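Local coordinates for protein teichoic acid D-alanine hydrolase (PDB 5ZH8) that hydrolyses the ester bonds that hold D-alanine on wall and lipoteichoic acids of the Staphylococcus aureus cell envelope, affecting methicillin resistance and autolysis, at residues 245-250 against 289-294; 349-354 against 362-367; 120-125 against 254-259; 49-54 against 231-236. All blocks are in the same frame, centred on the assembly; numbering follows the deposited sequence.

Contact 1. Residues 245-250 against 289-294; sequences LQHTAF and YMTPTD
Asp294, in the first turn of helix 292-303, reaches back to the start of strand 248-250 and the residue before it, and its OD2 accepts two hydrogen bonds there. The hydroxyl of Thr248 donates from OG1 to the anti lone pair of Asp294 OD2, at 2.7 Å, and it can do so because OG1 stands anti to its own carbonyl carbon (chi1 -65°). The amide of His247 donates from N to the same Asp294 OD2 at 3.0 Å, from above the carboxylate plane. These two donors, together with the nearby helix start, would favour the charged form of the acid. The His247 ring stands nearly upright against the carboxylate plane, and its NE2 is hydrogen-bonded to Ser63 O.

Backbone groups pair off alongside. Thr291 N meets His247 O at 3.2 Å, almost straight along the C=O axis. Ala249 and Tyr289 form an antiparallel hydrogen-bonded pair, Ala249 N to Tyr289 O at 2.8 Å and Tyr289 N to Ala249 O at 2.7 Å. Thr248 and Met290 follow as the non-hydrogen-bonded pair; their side chains lie side by side on one face of the sheet, with Thr248 CG2 3.5 Å from Met290 CG. The arrangement is that of an edge strand in the small three-stranded antiparallel sheet, whose central strand passes through the N-cap residue Thr291 straight into a helix.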
# COMPACT_ATOMS: atom_id res chain seq x y z
N LEU A 245 19.75 19.50 -13.69
CA LEU A 245 19.33 18.38 -12.87
C LEU A 245 20.35 17.26 -13.04
O LEU A 245 20.22 16.42 -13.94
CB LEU A 245 17.93 17.91 -13.26
CG LEU A 245 16.83 18.96 -13.23
CD1 LEU A 245 15.50 18.26 -13.44
CD2 LEU A 245 16.82 19.72 -11.92
N GLN A 246 21.36 17.27 -12.18
CA GLN A 246 22.52 16.38 -12.32
C GLN A 246 22.49 15.21 -11.34
O GLN A 246 23.42 14.41 -11.29
CB GLN A 246 23.79 17.19 -12.12
CG GLN A 246 23.94 18.31 -13.13
CD GLN A 246 25.17 19.16 -12.90
OE1 GLN A 246 25.45 19.57 -11.79
NE2 GLN A 246 25.91 19.42 -13.97
N HIS A 247 21.41 15.13 -10.55
CA HIS A 247 21.20 14.03 -9.61
C HIS A 247 19.83 13.40 -9.87
O HIS A 247 19.12 12.99 -8.95
CB HIS A 247 21.33 14.55 -8.18
CG HIS A 247 22.71 15.04 -7.85
ND1 HIS A 247 23.19 16.26 -8.28
CD2 HIS A 247 23.72 14.47 -7.14
CE1 HIS A 247 24.43 16.42 -7.85
NE2 HIS A 247 24.77 15.35 -7.15
N THR A 248 19.49 13.33 -11.15
CA THR A 248 18.25 12.76 -11.64
C THR A 248 18.60 11.86 -12.81
O THR A 248 19.37 12.26 -13.69
CB THR A 248 17.31 13.87 -12.14
OG1 THR A 248 16.93 14.71 -11.05
CG2 THR A 248 16.07 13.28 -12.81
N ALA A 249 18.05 10.65 -12.83
CA ALA A 249 18.46 9.68 -13.83
C ALA A 249 17.39 8.64 -14.13
O ALA A 249 16.52 8.37 -13.32
CB ALA A 249 19.75 8.99 -13.40
N PHE A 250 17.48 8.09 -15.34
CA PHE A 250 16.67 6.94 -15.72
C PHE A 250 17.24 5.71 -15.04
O PHE A 250 18.44 5.64 -14.78
CB PHE A 250 16.63 6.78 -17.24
CG PHE A 250 15.81 7.82 -17.95
CD1 PHE A 250 14.44 7.67 -18.08
CD2 PHE A 250 16.40 8.96 -18.47
CE1 PHE A 250 13.67 8.62 -18.72
CE2 PHE A 250 15.64 9.93 -19.11
CZ PHE A 250 14.27 9.76 -19.23
N TYR A 289 14.52 8.27 -11.55
CA TYR A 289 14.99 8.39 -10.17
C TYR A 289 15.51 9.80 -9.92
O TYR A 289 16.27 10.33 -10.71
CB TYR A 289 16.11 7.38 -9.91
CG TYR A 289 15.65 5.94 -9.79
CD1 TYR A 289 15.21 5.23 -10.89
CD2 TYR A 289 15.67 5.30 -8.55
CE1 TYR A 289 14.79 3.91 -10.77
CE2 TYR A 289 15.26 3.98 -8.42
CZ TYR A 289 14.82 3.29 -9.52
OH TYR A 289 14.40 1.99 -9.39
N MET A 290 15.10 10.40 -8.80
CA MET A 290 15.49 11.77 -8.46
C MET A 290 15.89 11.87 -7.00
O MET A 290 15.26 11.25 -6.15
CB MET A 290 14.32 12.74 -8.64
CG MET A 290 13.88 13.02 -10.06
SD MET A 290 12.67 14.38 -10.11
CE MET A 290 13.78 15.77 -10.32
N THR A 291 16.89 12.69 -6.72
CA THR A 291 17.09 13.20 -5.37
C THR A 291 15.99 14.22 -5.11
O THR A 291 15.60 14.95 -6.02
CB THR A 291 18.46 13.90 -5.18
OG1 THR A 291 18.60 14.95 -6.13
CG2 THR A 291 19.59 12.91 -5.36
N PRO A 292 15.46 14.26 -3.88
CA PRO A 292 14.49 15.30 -3.50
C PRO A 292 14.94 16.73 -3.82
O PRO A 292 14.13 17.55 -4.21
CB PRO A 292 14.35 15.11 -1.98
CG PRO A 292 14.60 13.66 -1.78
CD PRO A 292 15.62 13.24 -2.81
N THR A 293 16.24 17.00 -3.68
CA THR A 293 16.79 18.32 -3.97
C THR A 293 16.56 18.72 -5.43
O THR A 293 16.15 19.84 -5.71
CB THR A 293 18.29 18.42 -3.65
OG1 THR A 293 19.00 17.42 -4.39
CG2 THR A 293 18.54 18.22 -2.17
N ASP A 294 16.82 17.79 -6.35
CA ASP A 294 16.61 18.03 -7.79
C ASP A 294 15.15 18.31 -8.12
O ASP A 294 14.87 19.15 -8.99
CB ASP A 294 17.10 16.84 -8.63
CG ASP A 294 18.50 17.05 -9.20
OD1 ASP A 294 19.30 17.79 -8.59
OD2 ASP A 294 18.78 16.47 -10.27

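Contact 2. Residues 349-354 against 362-367; sequences QVFTVY and VLALNV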
# COMPACT_ATOMS: atom_id res chain seq x y z
N GLN A 349 8.16 2.40 -3.14
CA GLN A 349 8.60 3.76 -2.88
C GLN A 349 7.42 4.70 -3.03
O GLN A 349 6.45 4.39 -3.71
CB GLN A 349 9.74 4.14 -3.82
CG GLN A 349 10.90 3.14 -3.78
CD GLN A 349 12.21 3.70 -4.30
OE1 GLN A 349 12.38 4.91 -4.44
NE2 GLN A 349 13.16 2.81 -4.58
N VAL A 350 7.51 5.84 -2.36
CA VAL A 350 6.49 6.89 -2.46
C VAL A 350 7.21 8.22 -2.56
O VAL A 350 8.03 8.56 -1.70
CB VAL A 350 5.55 6.93 -1.25
CG1 VAL A 350 4.28 7.68 -1.62
CG2 VAL A 350 5.20 5.53 -0.77
N PHE A 351 6.90 8.98 -3.62
CA PHE A 351 7.58 10.23 -3.90
C PHE A 351 6.54 11.34 -4.01
O PHE A 351 5.75 11.37 -4.95
CB PHE A 351 8.38 10.09 -5.19
CG PHE A 351 9.46 11.12 -5.35
CD1 PHE A 351 9.17 12.36 -5.88
CD2 PHE A 351 10.76 10.84 -4.95
CE1 PHE A 351 10.16 13.31 -6.02
CE2 PHE A 351 11.76 11.79 -5.09
CZ PHE A 351 11.46 13.03 -5.62
N THR A 352 6.54 12.24 -3.04
CA THR A 352 5.46 13.20 -2.89
C THR A 352 6.01 14.61 -2.75
O THR A 352 7.06 14.82 -2.15
CB THR A 352 4.56 12.84 -1.69
OG1 THR A 352 4.19 11.45 -1.76
CG2 THR A 352 3.31 13.69 -1.67
N VAL A 353 5.30 15.57 -3.33
CA VAL A 353 5.72 16.97 -3.36
C VAL A 353 4.50 17.82 -3.06
O VAL A 353 3.49 17.72 -3.74
CB VAL A 353 6.26 17.40 -4.74
CG1 VAL A 353 6.84 18.80 -4.67
CG2 VAL A 353 7.30 16.42 -5.27
N TYR A 354 4.61 18.66 -2.04
CA TYR A 354 3.63 19.70 -1.76
C TYR A 354 4.37 21.01 -1.92
O TYR A 354 5.48 21.14 -1.40
CB TYR A 354 3.12 19.61 -0.33
CG TYR A 354 1.93 18.71 -0.08
CD1 TYR A 354 1.64 17.62 -0.90
CD2 TYR A 354 1.12 18.94 1.02
CE1 TYR A 354 0.56 16.81 -0.63
CE2 TYR A 354 0.04 18.13 1.30
CZ TYR A 354 -0.24 17.08 0.48
OH TYR A 354 -1.33 16.31 0.79
N VAL A 362 9.57 18.26 -0.60
CA VAL A 362 9.72 17.00 -1.33
C VAL A 362 10.04 15.91 -0.31
O VAL A 362 11.05 16.01 0.39
CB VAL A 362 10.86 17.06 -2.38
CG1 VAL A 362 10.87 15.81 -3.25
CG2 VAL A 362 10.75 18.32 -3.23
N LEU A 363 9.19 14.89 -0.24
CA LEU A 363 9.34 13.83 0.74
C LEU A 363 9.37 12.48 0.03
O LEU A 363 8.39 12.07 -0.59
CB LEU A 363 8.21 13.88 1.75
CG LEU A 363 8.46 13.17 3.09
CD1 LEU A 363 9.57 13.86 3.86
CD2 LEU A 363 7.19 13.08 3.93
N ALA A 364 10.51 11.80 0.12
CA ALA A 364 10.72 10.53 -0.56
C ALA A 364 10.79 9.38 0.45
O ALA A 364 11.57 9.43 1.40
CB ALA A 364 12.00 10.58 -1.39
N LEU A 365 9.99 8.35 0.23
CA LEU A 365 9.88 7.24 1.15
C LEU A 365 10.16 5.93 0.41
O LEU A 365 9.46 5.60 -0.54
CB LEU A 365 8.47 7.24 1.73
CG LEU A 365 8.15 6.23 2.82
CD1 LEU A 365 8.90 6.56 4.10
CD2 LEU A 365 6.64 6.23 3.04
N ASN A 366 11.18 5.19 0.85
CA ASN A 366 11.55 3.91 0.21
C ASN A 366 11.16 2.65 1.01
O ASN A 366 11.46 1.54 0.60
CB ASN A 366 13.04 3.88 -0.17
CG ASN A 366 13.96 3.95 1.03
OD1 ASN A 366 13.85 4.84 1.85
ND2 ASN A 366 14.90 3.02 1.10
N VAL A 367 10.50 2.83 2.15
CA VAL A 367 9.75 1.74 2.79
C VAL A 367 8.27 2.13 2.69
O VAL A 367 7.86 3.15 3.22
CB VAL A 367 10.14 1.52 4.26
CG1 VAL A 367 9.39 0.33 4.83
CG2 VAL A 367 11.65 1.30 4.38
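Four backbone hydrogen bonds join strand 349-355 to strand 359-365, which run antiparallel at 176° between the short segments. Val350 and Leu365 form one hydrogen-bonded pair, Val350 N to Leu365 O at 2.7 Å and Leu365 N to Val350 O at 2.8 Å, both in the carbonyl planes. Thr352 and Leu363 form the other: Leu363 N points nearly along the C=O axis of Thr352 at 2.9 Å from its O, while Thr352 N sits above the carbonyl plane of Leu363, 3.1 Å from its O. CA-H...O contacts add to these, among them Gln349 CA against Leu365 O.

Apolar contacts lie on both faces. Phe351 CG is anti to its backbone N (chi1 -161°), which lays the ring obliquely across the neighbouring strand: CZ is 3.7 Å from Val362 CG1, and CD2 is 3.8 Å from Ala364 CB. Val353 stands beside Val362 on this face. On the other, Val350 CG2 meets Leu365 CD2 at 4.1 Å.

The polar side chains bond to residues outside the pair: Gln349 OE1 accepts from Leu124 N, Asn366 OD1 from Asn89, and Thr352 OG1 bonds to Asn343 and Asn371. This hairpin occupies the middle of the large antiparallel sheet, between strands 90-96 and 340-346, with helix 371-382 against the Thr352 face and helix 292-303 and Phe123 against the Phe351 face.

Contact 3. Residues 120-125 against 254-259; sequences NTMFLI and QPFKKY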
# COMPACT_ATOMS: atom_id res chain seq x y z
N ASN A 120 22.24 12.38 -1.50
CA ASN A 120 22.57 11.81 -2.81
C ASN A 120 21.64 10.69 -3.26
O ASN A 120 21.58 10.39 -4.46
CB ASN A 120 24.02 11.32 -2.84
CG ASN A 120 24.96 12.35 -3.42
OD1 ASN A 120 25.69 13.02 -2.69
ND2 ASN A 120 24.93 12.49 -4.74
N THR A 121 20.93 10.07 -2.32
CA THR A 121 20.00 8.99 -2.65
C THR A 121 18.91 9.45 -3.62
O THR A 121 18.23 10.46 -3.38
CB THR A 121 19.32 8.44 -1.39
OG1 THR A 121 20.30 8.06 -0.43
CG2 THR A 121 18.46 7.24 -1.74
N MET A 122 18.76 8.69 -4.70
CA MET A 122 17.76 8.96 -5.73
C MET A 122 16.64 7.94 -5.61
O MET A 122 16.89 6.74 -5.54
CB MET A 122 18.40 8.88 -7.11
CG MET A 122 19.51 9.89 -7.32
SD MET A 122 20.66 9.50 -8.64
CE MET A 122 19.69 9.83 -10.10
N PHE A 123 15.40 8.42 -5.59
CA PHE A 123 14.23 7.57 -5.39
C PHE A 123 13.42 7.45 -6.66
O PHE A 123 13.32 8.39 -7.42
CB PHE A 123 13.35 8.14 -4.28
CG PHE A 123 14.02 8.20 -2.94
CD1 PHE A 123 14.90 9.23 -2.64
CD2 PHE A 123 13.80 7.22 -2.00
CE1 PHE A 123 15.53 9.28 -1.42
CE2 PHE A 123 14.43 7.27 -0.77
CZ PHE A 123 15.30 8.30 -0.48
N LEU A 124 12.84 6.27 -6.87
CA LEU A 124 11.91 6.04 -7.96
C LEU A 124 10.70 6.95 -7.78
O LEU A 124 9.91 6.78 -6.86
CB LEU A 124 11.48 4.57 -7.97
CG LEU A 124 10.48 4.10 -9.02
CD1 LEU A 124 10.96 4.44 -10.42
CD2 LEU A 124 10.25 2.60 -8.88
N ILE A 125 10.56 7.94 -8.65
CA ILE A 125 9.50 8.94 -8.51
C ILE A 125 8.16 8.44 -9.00
O ILE A 125 7.14 9.09 -8.77
CB ILE A 125 9.85 10.27 -9.20
CG1 ILE A 125 9.83 10.15 -10.73
CG2 ILE A 125 11.20 10.78 -8.72
CD1 ILE A 125 10.05 11.47 -11.46
N GLN A 254 24.38 4.15 -15.70
CA GLN A 254 25.47 3.54 -14.93
C GLN A 254 25.99 4.40 -13.78
O GLN A 254 26.08 3.92 -12.66
CB GLN A 254 26.64 3.15 -15.85
CG GLN A 254 26.37 1.94 -16.71
CD GLN A 254 26.13 0.69 -15.89
OE1 GLN A 254 26.94 0.33 -15.03
NE2 GLN A 254 25.02 0.01 -16.16
N PRO A 255 26.32 5.67 -14.06
CA PRO A 255 26.98 6.47 -13.02
C PRO A 255 26.13 6.72 -11.78
O PRO A 255 26.69 7.12 -10.76
CB PRO A 255 27.28 7.80 -13.72
CG PRO A 255 27.05 7.57 -15.18
CD PRO A 255 26.04 6.47 -15.26
N PHE A 256 24.82 6.48 -11.86
CA PHE A 256 23.91 6.74 -10.75
C PHE A 256 23.51 5.49 -9.98
O PHE A 256 22.82 5.62 -8.97
CB PHE A 256 22.63 7.43 -11.27
CG PHE A 256 22.90 8.66 -12.09
CD1 PHE A 256 22.98 9.91 -11.49
CD2 PHE A 256 23.06 8.58 -13.47
CE1 PHE A 256 23.23 11.05 -12.24
CE2 PHE A 256 23.32 9.71 -14.23
CZ PHE A 256 23.40 10.94 -13.61
N LYS A 257 23.91 4.31 -10.42
CA LYS A 257 23.51 3.04 -9.77
C LYS A 257 23.83 2.99 -8.27
O LYS A 257 23.06 2.45 -7.48
CB LYS A 257 24.13 1.83 -10.48
CG LYS A 257 23.45 1.47 -11.78
CD LYS A 257 23.96 0.15 -12.34
CE LYS A 257 23.43 -0.09 -13.74
NZ LYS A 257 21.95 -0.21 -13.77
N LYS A 258 24.97 3.57 -7.91
CA LYS A 258 25.41 3.72 -6.52
C LYS A 258 24.34 4.33 -5.61
O LYS A 258 24.27 4.00 -4.43
CB LYS A 258 26.64 4.62 -6.50
CG LYS A 258 27.65 4.36 -5.39
CD LYS A 258 28.84 5.31 -5.52
CE LYS A 258 29.46 5.27 -6.92
NZ LYS A 258 30.81 5.90 -7.00
N TYR A 259 23.54 5.24 -6.15
CA TYR A 259 22.62 6.06 -5.37
C TYR A 259 21.13 5.70 -5.54
O TYR A 259 20.27 6.30 -4.90
CB TYR A 259 22.86 7.54 -5.70
CG TYR A 259 24.25 8.04 -5.31
CD1 TYR A 259 24.71 7.93 -3.99
CD2 TYR A 259 25.11 8.61 -6.25
CE1 TYR A 259 25.97 8.38 -3.63
CE2 TYR A 259 26.37 9.06 -5.89
CZ TYR A 259 26.79 8.94 -4.57
OH TYR A 259 28.04 9.38 -4.18
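Tyr259 and Met122 both have CG anti to the carbonyl carbon and beside the backbone N (chi1 near -60°), which turns both side chains toward the facing segment. Met122 then runs on extended before bending at chi3, 74°, which brings its terminal methyl against Phe256. There CE lies 3.6 Å from Phe256 CD1, and the sulfur SD 4.9 Å from the centroid of the Phe256 ring, an oblique Met-aromatic contact. The same sulfur also passes the CB of Tyr259.

Asn120 lies alongside the Tyr259 ring, pointing the same way. Its CB forms a CH-pi contact over one face, 3.8 Å from the Tyr259 ring centroid and displaced toward the rim, while its amide continues across that face, the two planes 24° apart. Lys258 CB covers the opposite face of the ring, so the phenol is sandwiched. The amide itself is anchored on the N-terminal region, with Asn120 OD1 accepting from Leu65 N and ND2 donating to Ser63 O.

Strand 123-124 is an edge of the small three-stranded sheet of this beta-lactamase-like fold, and beyond Ile125 the chain enters a Ser-Ala-Gln-Lys sequence that matches the SxxK motif of penicillin-binding proteins. Met122, just before that strand, makes the one hydrogen bond between the segments: its N donates to Tyr259 O at 2.8 Å, nearly straight at the proton, but from above the carbonyl plane. Thr121 CA adds a CA-H...O contact to the same oxygen, 3.5 Å from Tyr259 O. Phe256 and Met122 both also press on Ala249 of the strand at the far edge of that sheet.

Contact 4. Residues 49-54 against 231-236; sequences EKYLVD and YAENYY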
# COMPACT_ATOMS: atom_id res chain seq x y z
N GLU A 49 17.91 3.68 -24.72
CA GLU A 49 19.17 3.17 -24.20
C GLU A 49 20.33 3.57 -25.11
O GLU A 49 21.40 3.92 -24.63
CB GLU A 49 19.13 1.65 -24.02
CG GLU A 49 18.15 1.15 -22.98
CD GLU A 49 17.74 -0.30 -23.21
OE1 GLU A 49 17.92 -0.81 -24.34
OE2 GLU A 49 17.24 -0.92 -22.24
N LYS A 50 20.10 3.57 -26.40
CA LYS A 50 21.12 3.99 -27.31
C LYS A 50 21.60 5.33 -26.86
O LYS A 50 22.76 5.50 -26.59
CB LYS A 50 20.55 4.15 -28.70
CG LYS A 50 21.14 3.24 -29.76
CD LYS A 50 20.02 2.48 -30.45
CE LYS A 50 20.19 2.49 -31.95
NZ LYS A 50 19.32 1.47 -32.58
N TYR A 51 20.68 6.28 -26.74
CA TYR A 51 21.03 7.65 -26.37
C TYR A 51 21.76 7.71 -25.03
O TYR A 51 22.79 8.38 -24.91
CB TYR A 51 19.79 8.54 -26.31
CG TYR A 51 20.09 9.88 -25.67
CD1 TYR A 51 20.79 10.85 -26.37
CD2 TYR A 51 19.73 10.15 -24.35
CE1 TYR A 51 21.10 12.07 -25.79
CE2 TYR A 51 20.04 11.37 -23.77
CZ TYR A 51 20.73 12.32 -24.50
OH TYR A 51 21.06 13.52 -23.93
N LEU A 52 21.21 7.03 -24.03
CA LEU A 52 21.75 7.10 -22.67
C LEU A 52 23.13 6.47 -22.53
O LEU A 52 23.99 7.00 -21.83
CB LEU A 52 20.79 6.41 -21.69
CG LEU A 52 19.45 7.11 -21.54
CD1 LEU A 52 18.44 6.17 -20.93
CD2 LEU A 52 19.59 8.38 -20.71
N VAL A 53 23.34 5.34 -23.20
CA VAL A 53 24.64 4.67 -23.16
C VAL A 53 25.72 5.60 -23.71
O VAL A 53 26.77 5.76 -23.09
CB VAL A 53 24.64 3.33 -23.95
CG1 VAL A 53 26.06 2.79 -24.14
CG2 VAL A 53 23.78 2.29 -23.25
N ASP A 54 25.44 6.24 -24.84
CA ASP A 54 26.40 7.13 -25.49
C ASP A 54 26.63 8.39 -24.66
O ASP A 54 27.76 8.89 -24.56
CB ASP A 54 25.93 7.51 -26.89
CG ASP A 54 26.92 8.40 -27.59
OD1 ASP A 54 27.98 7.90 -28.03
OD2 ASP A 54 26.66 9.62 -27.69
N TYR A 231 12.63 9.58 -25.84
CA TYR A 231 12.11 10.30 -24.69
C TYR A 231 13.26 10.79 -23.81
O TYR A 231 13.27 11.94 -23.39
CB TYR A 231 11.18 9.39 -23.86
CG TYR A 231 10.58 10.07 -22.65
CD1 TYR A 231 11.25 10.08 -21.43
CD2 TYR A 231 9.35 10.71 -22.72
CE1 TYR A 231 10.71 10.69 -20.31
CE2 TYR A 231 8.80 11.33 -21.61
CZ TYR A 231 9.48 11.32 -20.41
OH TYR A 231 8.95 11.94 -19.29
N ALA A 232 14.23 9.91 -23.55
CA ALA A 232 15.40 10.22 -22.73
C ALA A 232 16.16 11.43 -23.27
O ALA A 232 16.61 12.28 -22.51
CB ALA A 232 16.33 9.01 -22.66
N GLU A 233 16.31 11.49 -24.58
CA GLU A 233 16.98 12.60 -25.22
C GLU A 233 16.16 13.88 -25.10
O GLU A 233 16.69 14.94 -24.76
CB GLU A 233 17.24 12.29 -26.69
CG GLU A 233 18.11 13.31 -27.40
CD GLU A 233 18.61 12.84 -28.74
OE1 GLU A 233 18.32 11.69 -29.14
OE2 GLU A 233 19.30 13.64 -29.41
N ASN A 234 14.86 13.78 -25.36
CA ASN A 234 13.98 14.93 -25.23
C ASN A 234 14.01 15.46 -23.81
O ASN A 234 14.08 16.67 -23.60
CB ASN A 234 12.55 14.59 -25.66
CG ASN A 234 12.36 14.57 -27.18
OD1 ASN A 234 11.87 13.60 -27.75
ND2 ASN A 234 12.72 15.67 -27.83
N TYR A 235 13.98 14.56 -22.82
CA TYR A 235 14.05 14.98 -21.42
C TYR A 235 15.36 15.70 -21.09
O TYR A 235 15.34 16.76 -20.46
CB TYR A 235 13.89 13.81 -20.44
CG TYR A 235 14.41 14.18 -19.07
CD1 TYR A 235 13.64 14.91 -18.17
CD2 TYR A 235 15.71 13.84 -18.69
CE1 TYR A 235 14.14 15.28 -16.93
CE2 TYR A 235 16.21 14.21 -17.45
CZ TYR A 235 15.42 14.92 -16.58
OH TYR A 235 15.93 15.28 -15.36
N TYR A 236 16.49 15.12 -21.47
CA TYR A 236 17.78 15.73 -21.13
C TYR A 236 18.02 17.04 -21.88
O TYR A 236 18.40 18.05 -21.26
CB TYR A 236 18.95 14.76 -21.36
CG TYR A 236 19.23 13.86 -20.17
CD1 TYR A 236 19.72 14.38 -18.98
CD2 TYR A 236 18.94 12.51 -20.22
CE1 TYR A 236 19.96 13.57 -17.89
CE2 TYR A 236 19.18 11.68 -19.13
CZ TYR A 236 19.69 12.22 -17.97
OH TYR A 236 19.93 11.41 -16.88
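Tyr51 drives the tight part of the contact between helix 47-55 and helix 231-240, whose segments cross at 52° with their axes 8.8 Å apart. With CG anti to the backbone N (chi1 169°), its ring reaches over the first turns of the second helix and lies on Glu233. Glu233 CB stands 3.8 Å from the Tyr51 ring centroid, almost on the ring normal, in a CH-pi contact. The extended Glu233 chain carries its carboxylate over the CD1 side of the ring's rim, nearly parallel to it (7°). Beside this face, Ala232 CB is 4.0 Å from Tyr51 CD2, and at the ring's edge, close to its plane, Tyr236 CD2 is 3.9 Å from Tyr51 CE2. Leu52 completes the buried side: its CG meets Ala232 CB at 3.8 Å and its CD2 meets Tyr236 CE2 at 3.7 Å, while Phe250 of strand 248-250 packs against both Leu52 and Ala232.

The other side of helix 47-55 is looser. Lys50, Val53 and Asp54 are exposed and stay clear of segment 231-236, and Glu233 OE2 makes a long, weak ion pair with Lys229. The phenol hydroxyls bond to residues outside the two segments: Tyr51 OH to Arg55, and Tyr236 OH to Glu253, while Arg55 also makes a cation-pi contact with the Tyr236 ring.

No hydrogen bond joins the two segments, whose cohesion is aliphatic and aromatic; just outside them Asn48 OD1, on the same helix as Tyr51, accepts from Ala232 N.

In the fold
From the N terminus, helix 47-55 opens contact 4, and segment 120-125 opens contact 3 before the chain returns at 231-236 to close contact 4, so these two loops cross. Contact 1 then opens at 245-250, contact 3 closes at 254-259, and contact 1 closes at 289-294, a second crossing; no loop encloses another. Contact 2 follows in series as a short hairpin. Contacts 1 and 3 meet in the three-stranded sheet, their centres about 8 Å apart. Contact 1 also touches contact 4 through helix 231-240, and both contacts 1 and 3 touch contact 2, linking helix 47-55, helix 231-240, the small sheet and the large sheet.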